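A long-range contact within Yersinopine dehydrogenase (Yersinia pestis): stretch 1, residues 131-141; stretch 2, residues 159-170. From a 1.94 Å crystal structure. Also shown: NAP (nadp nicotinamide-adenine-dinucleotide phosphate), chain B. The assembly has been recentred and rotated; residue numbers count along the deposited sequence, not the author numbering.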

# COMPACT_ATOMS: atom_id res chain seq x y z
N GLN A 131 7.86 -12.10 52.72
CA GLN A 131 6.49 -12.49 52.42
C GLN A 131 6.19 -12.42 50.93
O GLN A 131 5.01 -12.44 50.53
N LEU A 132 7.21 -12.35 50.10
CA LEU A 132 7.03 -12.29 48.67
C LEU A 132 6.30 -13.53 48.16
O LEU A 132 6.75 -14.66 48.40
N LYS A 133 5.19 -13.32 47.45
CA LYS A 133 4.40 -14.41 46.87
C LYS A 133 4.40 -14.46 45.35
O LYS A 133 4.18 -15.55 44.78
N SER A 134 4.54 -13.33 44.65
CA SER A 134 4.41 -13.36 43.20
C SER A 134 5.26 -12.28 42.55
O SER A 134 5.46 -11.18 43.08
N VAL A 135 5.74 -12.61 41.35
CA VAL A 135 6.44 -11.68 40.50
C VAL A 135 5.77 -11.71 39.14
O VAL A 135 5.70 -12.76 38.50
N ILE A 136 5.25 -10.56 38.71
CA ILE A 136 4.49 -10.45 37.47
C ILE A 136 5.33 -9.69 36.45
O ILE A 136 5.85 -8.62 36.75
N LEU A 137 5.40 -10.23 35.23
CA LEU A 137 6.15 -9.63 34.12
C LEU A 137 5.12 -8.93 33.22
O LEU A 137 4.36 -9.57 32.48
N LEU A 138 5.06 -7.60 33.35
CA LEU A 138 3.95 -6.85 32.79
C LEU A 138 3.94 -6.93 31.27
O LEU A 138 2.86 -7.01 30.66
N SER A 139 5.11 -6.89 30.62
CA SER A 139 5.21 -6.99 29.16
C SER A 139 6.43 -7.85 28.83
O SER A 139 7.51 -7.34 28.54
N SER A 140 6.22 -9.15 28.82
CA SER A 140 7.30 -10.11 28.79
C SER A 140 7.92 -10.23 27.40
O SER A 140 7.41 -9.73 26.39
N SER A 141 9.04 -10.95 27.34
CA SER A 141 9.61 -11.45 26.10
C SER A 141 9.73 -12.96 26.21
O SER A 141 9.64 -13.53 27.30
N ASP A 159 9.24 -20.89 45.75
CA ASP A 159 7.80 -20.84 46.02
C ASP A 159 7.08 -19.74 45.25
O ASP A 159 5.85 -19.83 45.04
N VAL A 160 7.78 -18.67 44.91
CA VAL A 160 7.14 -17.48 44.35
C VAL A 160 6.56 -17.77 42.97
O VAL A 160 7.18 -18.43 42.13
N GLU A 161 5.33 -17.29 42.74
CA GLU A 161 4.65 -17.50 41.48
C GLU A 161 5.14 -16.48 40.44
O GLU A 161 5.17 -15.28 40.71
N VAL A 162 5.58 -16.98 39.29
CA VAL A 162 6.09 -16.14 38.20
C VAL A 162 5.04 -16.12 37.10
O VAL A 162 4.65 -17.17 36.59
N ILE A 163 4.56 -14.92 36.76
CA ILE A 163 3.53 -14.75 35.75
C ILE A 163 4.05 -13.83 34.65
O ILE A 163 4.41 -12.68 34.90
N SER A 164 4.10 -14.36 33.43
CA SER A 164 4.35 -13.59 32.21
C SER A 164 3.05 -13.20 31.52
O SER A 164 2.22 -14.07 31.21
N LEU A 165 2.88 -11.91 31.26
CA LEU A 165 1.85 -11.39 30.38
C LEU A 165 2.45 -11.15 29.00
O LEU A 165 3.56 -10.62 28.89
N SER A 166 1.70 -11.53 27.96
CA SER A 166 2.20 -11.44 26.59
C SER A 166 2.54 -10.02 26.19
O SER A 166 3.48 -9.80 25.42
N SER A 167 1.81 -9.04 26.71
CA SER A 167 2.14 -7.65 26.45
C SER A 167 1.44 -6.79 27.47
O SER A 167 0.53 -7.25 28.18
N TYR A 168 1.85 -5.53 27.55
CA TYR A 168 1.08 -4.57 28.33
C TYR A 168 -0.31 -4.48 27.72
O TYR A 168 -0.49 -4.66 26.50
N TYR A 169 -1.31 -4.27 28.57
CA TYR A 169 -2.70 -4.48 28.18
C TYR A 169 -3.39 -3.22 27.66
O TYR A 169 -4.62 -3.24 27.45
N ALA A 170 -2.65 -2.16 27.39
CA ALA A 170 -3.25 -0.91 26.96
C ALA A 170 -2.26 -0.09 26.14
O ALA A 170 -1.12 -0.51 25.87

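The most unusual feature of this contact lies just past the paired strands. Past the strands the register slips by one residue: Ser140 N, not Ser139 N, donates to Leu165 O at 3.0 Å. The side chains of Ser140 and Ser164 meet there as well. Ser140 OG and Ser164 OG are 2.9 Å apart, a hydrogen-bonding distance, and the proton is not assigned. Both hydroxyls have further partners elsewhere in the structure. Ser140 points toward stretch 2 with chi1 at -142°, between the usual wells. Ser164 is in the m rotamer.

Strands 134-137 and 161-165 run parallel, 13° apart in direction. Side chains in such a pair do not point at the neighbouring strand. They leave the sheet on alternate faces and pack against the side chains of the neighbouring strand on the same face.

One face carries Ser134, Glu161, Ile136 and Ile163. Ser134 (p) sits beside Glu161 (chi1 t, chi2 t), with Ser134 CB and Glu161 CB 4.3 Å apart. Ser134 OG and Glu161 OE2 are both hydrogen-bonded elsewhere in the structure. Water 1 links the stretches here. It donates to Lys133 O at 3.0 Å and to Glu161 OE1 at 3.0 Å. Lys133 O also accepts from Glu161 N at 2.9 Å, so this carbonyl serves both the strand pairing and the water. The Lys133 side chain points away.

Ile136 and Ile163 share the same rotamer, m then t. They lie side by side, with Ile136 CG1 4.4 Å from Ile163 CB. Ile136 CG2 also reaches Leu165 CD1 at 3.9 Å. Leu165 is m, t and carries the apolar contact on toward Leu138.

The other face carries Val135, Val162, Leu137 and Ser164. Both valines are t. Val135 CG2 packs on Val160 CG1 at 3.8 Å, two residues before its bridge partner Val162. Val160, also t, extends this patch to Leu132 (t, p), with Leu132 CG and Val160 CG2 3.9 Å apart. Leu137 (m, t) lies over its serine partner, and Leu137 CD1 is 3.5 Å from Ser164 OG.

Leu138 has the largest area covered in stretch 1. Its CA-to-CB bond points away from stretch 2, yet the t, p rotamer brings the end of the side chain nearer. Leu138 CD1 is 4.1 Å from Leu165 CD1 and 4.3 Å from Tyr169 CE2. Leu138 CD2 is 3.9 Å from Tyr168 CD1. Tyr168 has chi1 t and Tyr169 has chi1 p, and Leu138 meets both rings obliquely.

Ser139 (t) points sideways. Ser139 OG is 3.6 Å from Ser167 CA and 3.3 Å from Tyr168 N. Ser167 (p) points away from stretch 1. NADP lies against this end of the contact and touches both stretches. Ser139 CB is 3.3 Å from NAP O3D, and Tyr168 CB is 3.5 Å from NAP O4D. The cofactor thus sits beside the turns that follow the two strands, as suits a dehydrogenase.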

# COMPACT_ATOMS: atom_id res chain seq x y z
CB GLN A 131 5.53 -11.60 53.18
CG GLN A 131 5.73 -11.67 54.65
CD GLN A 131 4.49 -11.27 55.34
OE1 GLN A 131 4.18 -10.08 55.45
NE2 GLN A 131 3.74 -12.26 55.79
CB LEU A 132 8.39 -12.16 47.98
CG LEU A 132 8.30 -12.09 46.45
CD1 LEU A 132 7.54 -10.84 46.00
CD2 LEU A 132 9.72 -12.11 45.87
CB LYS A 133 2.94 -14.31 47.31
CG LYS A 133 2.68 -14.32 48.81
CD LYS A 133 1.16 -14.39 49.04
CE LYS A 133 0.69 -15.80 49.43
NZ LYS A 133 0.71 -16.01 50.92
CB SER A 134 2.95 -13.20 42.80
OG SER A 134 2.48 -11.94 43.23
CB VAL A 135 7.92 -12.06 40.37
CG1 VAL A 135 8.58 -11.21 39.33
CG2 VAL A 135 8.62 -11.92 41.73
CB ILE A 136 3.14 -9.77 37.70
CG1 ILE A 136 2.32 -10.56 38.76
CG2 ILE A 136 2.34 -9.68 36.41
CD1 ILE A 136 1.08 -9.85 39.23
CB LEU A 137 6.97 -10.71 33.42
CG LEU A 137 7.88 -11.54 34.36
CD1 LEU A 137 8.75 -12.47 33.57
CD2 LEU A 137 8.72 -10.71 35.31
CB LEU A 138 4.00 -5.40 33.26
CG LEU A 138 2.83 -4.50 32.80
CD1 LEU A 138 1.52 -4.92 33.42
CD2 LEU A 138 3.09 -3.04 33.15
CB SER A 139 5.30 -5.63 28.49
OG SER A 139 5.13 -5.81 27.08
CB SER A 140 6.76 -11.46 29.23
OG SER A 140 7.71 -12.14 30.01
CB SER A 141 10.97 -10.82 25.81
OG SER A 141 11.48 -11.23 24.54
CB ASP A 159 7.53 -20.61 47.51
CG ASP A 159 7.65 -21.87 48.35
OD1 ASP A 159 7.67 -22.98 47.77
OD2 ASP A 159 7.73 -21.72 49.59
CB VAL A 160 8.14 -16.32 44.30
CG1 VAL A 160 7.57 -15.10 43.54
CG2 VAL A 160 8.49 -15.95 45.74
CB GLU A 161 3.13 -17.39 41.69
CG GLU A 161 2.30 -17.67 40.43
CD GLU A 161 0.81 -17.82 40.75
OE1 GLU A 161 0.46 -17.76 41.96
OE2 GLU A 161 -0.01 -18.00 39.79
CB VAL A 162 7.43 -16.65 37.65
CG1 VAL A 162 7.89 -15.80 36.50
CG2 VAL A 162 8.48 -16.63 38.76
CB ILE A 163 2.23 -14.21 36.36
CG1 ILE A 163 1.59 -15.26 37.29
CG2 ILE A 163 1.24 -13.87 35.26
CD1 ILE A 163 0.41 -14.75 38.05
CB SER A 164 5.19 -14.39 31.22
OG SER A 164 6.56 -14.34 31.51
CB LEU A 165 1.27 -10.08 30.92
CG LEU A 165 0.60 -10.20 32.30
CD1 LEU A 165 0.61 -8.88 33.00
CD2 LEU A 165 -0.80 -10.71 32.14
CB SER A 166 1.17 -12.03 25.62
OG SER A 166 -0.12 -11.46 25.80
CB SER A 167 1.74 -7.23 25.03
OG SER A 167 0.33 -7.10 24.90
CB TYR A 168 1.77 -3.20 28.35
CG TYR A 168 0.95 -2.14 29.02
CD1 TYR A 168 0.51 -2.30 30.34
CD2 TYR A 168 0.60 -0.97 28.34
CE1 TYR A 168 -0.27 -1.33 30.94
CE2 TYR A 168 -0.18 0.01 28.94
CZ TYR A 168 -0.60 -0.17 30.23
OH TYR A 168 -1.38 0.81 30.83
CB TYR A 169 -3.49 -5.07 29.36
CG TYR A 169 -3.51 -4.25 30.63
CD1 TYR A 169 -4.47 -3.26 30.83
CD2 TYR A 169 -2.60 -4.51 31.66
CE1 TYR A 169 -4.49 -2.52 32.03
CE2 TYR A 169 -2.62 -3.80 32.84
CZ TYR A 169 -3.55 -2.80 33.03
OH TYR A 169 -3.54 -2.13 34.25
CB ALA A 170 -3.70 -0.10 28.16
PA NAP B . 8.84 2.69 29.62
O1A NAP B . 8.86 1.33 29.03
O2A NAP B . 9.30 3.77 28.61
O5B NAP B . 9.82 2.67 30.94
C5B NAP B . 9.27 2.01 32.10
C4B NAP B . 10.29 2.14 33.24
O4B NAP B . 11.60 1.47 32.74
C3B NAP B . 10.56 3.36 33.50
O3B NAP B . 10.80 3.55 34.94
C2B NAP B . 11.98 3.67 32.72
O2B NAP B . 12.71 4.74 33.40
C1B NAP B . 12.65 2.58 32.78
N9A NAP B . 13.36 2.45 31.50
C8A NAP B . 13.02 2.57 30.21
N7A NAP B . 14.16 2.34 29.53
C5A NAP B . 15.16 2.08 30.42
C6A NAP B . 16.48 1.79 30.17
N6A NAP B . 17.30 1.65 28.96
N1A NAP B . 17.31 1.56 31.20
C2A NAP B . 16.85 1.61 32.49
N3A NAP B . 15.54 1.91 32.74
C4A NAP B . 14.69 2.14 31.68
O3 NAP B . 7.28 3.01 30.08
PN NAP B . 5.91 2.20 29.82
O1N NAP B . 5.12 2.41 31.03
O2N NAP B . 5.29 2.85 28.56
O5D NAP B . 6.10 0.57 29.47
C5D NAP B . 5.96 -0.43 30.51
C4D NAP B . 6.17 -1.80 29.83
O4D NAP B . 5.02 -2.03 28.74
C3D NAP B . 7.30 -1.91 29.16
O3D NAP B . 7.64 -3.38 29.17
C2D NAP B . 6.99 -1.54 27.70
O2D NAP B . 7.80 -2.27 26.90
C1D NAP B . 5.55 -2.08 27.55
N1N NAP B . 4.69 -1.31 26.62
C2N NAP B . 3.98 -0.24 27.02
C3N NAP B . 3.15 0.43 26.09
C7N NAP B . 2.32 1.66 26.50
O7N NAP B . 1.33 1.94 25.96
N7N NAP B . 2.82 2.45 27.60
C4N NAP B . 3.08 -0.00 24.79
C5N NAP B . 3.80 -1.06 24.40
C6N NAP B . 4.61 -1.74 25.32
P2B NAP B . 12.37 6.37 33.04
O1X NAP B . 13.12 6.71 31.77
O2X NAP B . 10.90 6.55 32.82
O3X NAP B . 12.90 7.23 34.16
O HOH W 1 1.22 -16.17 44.42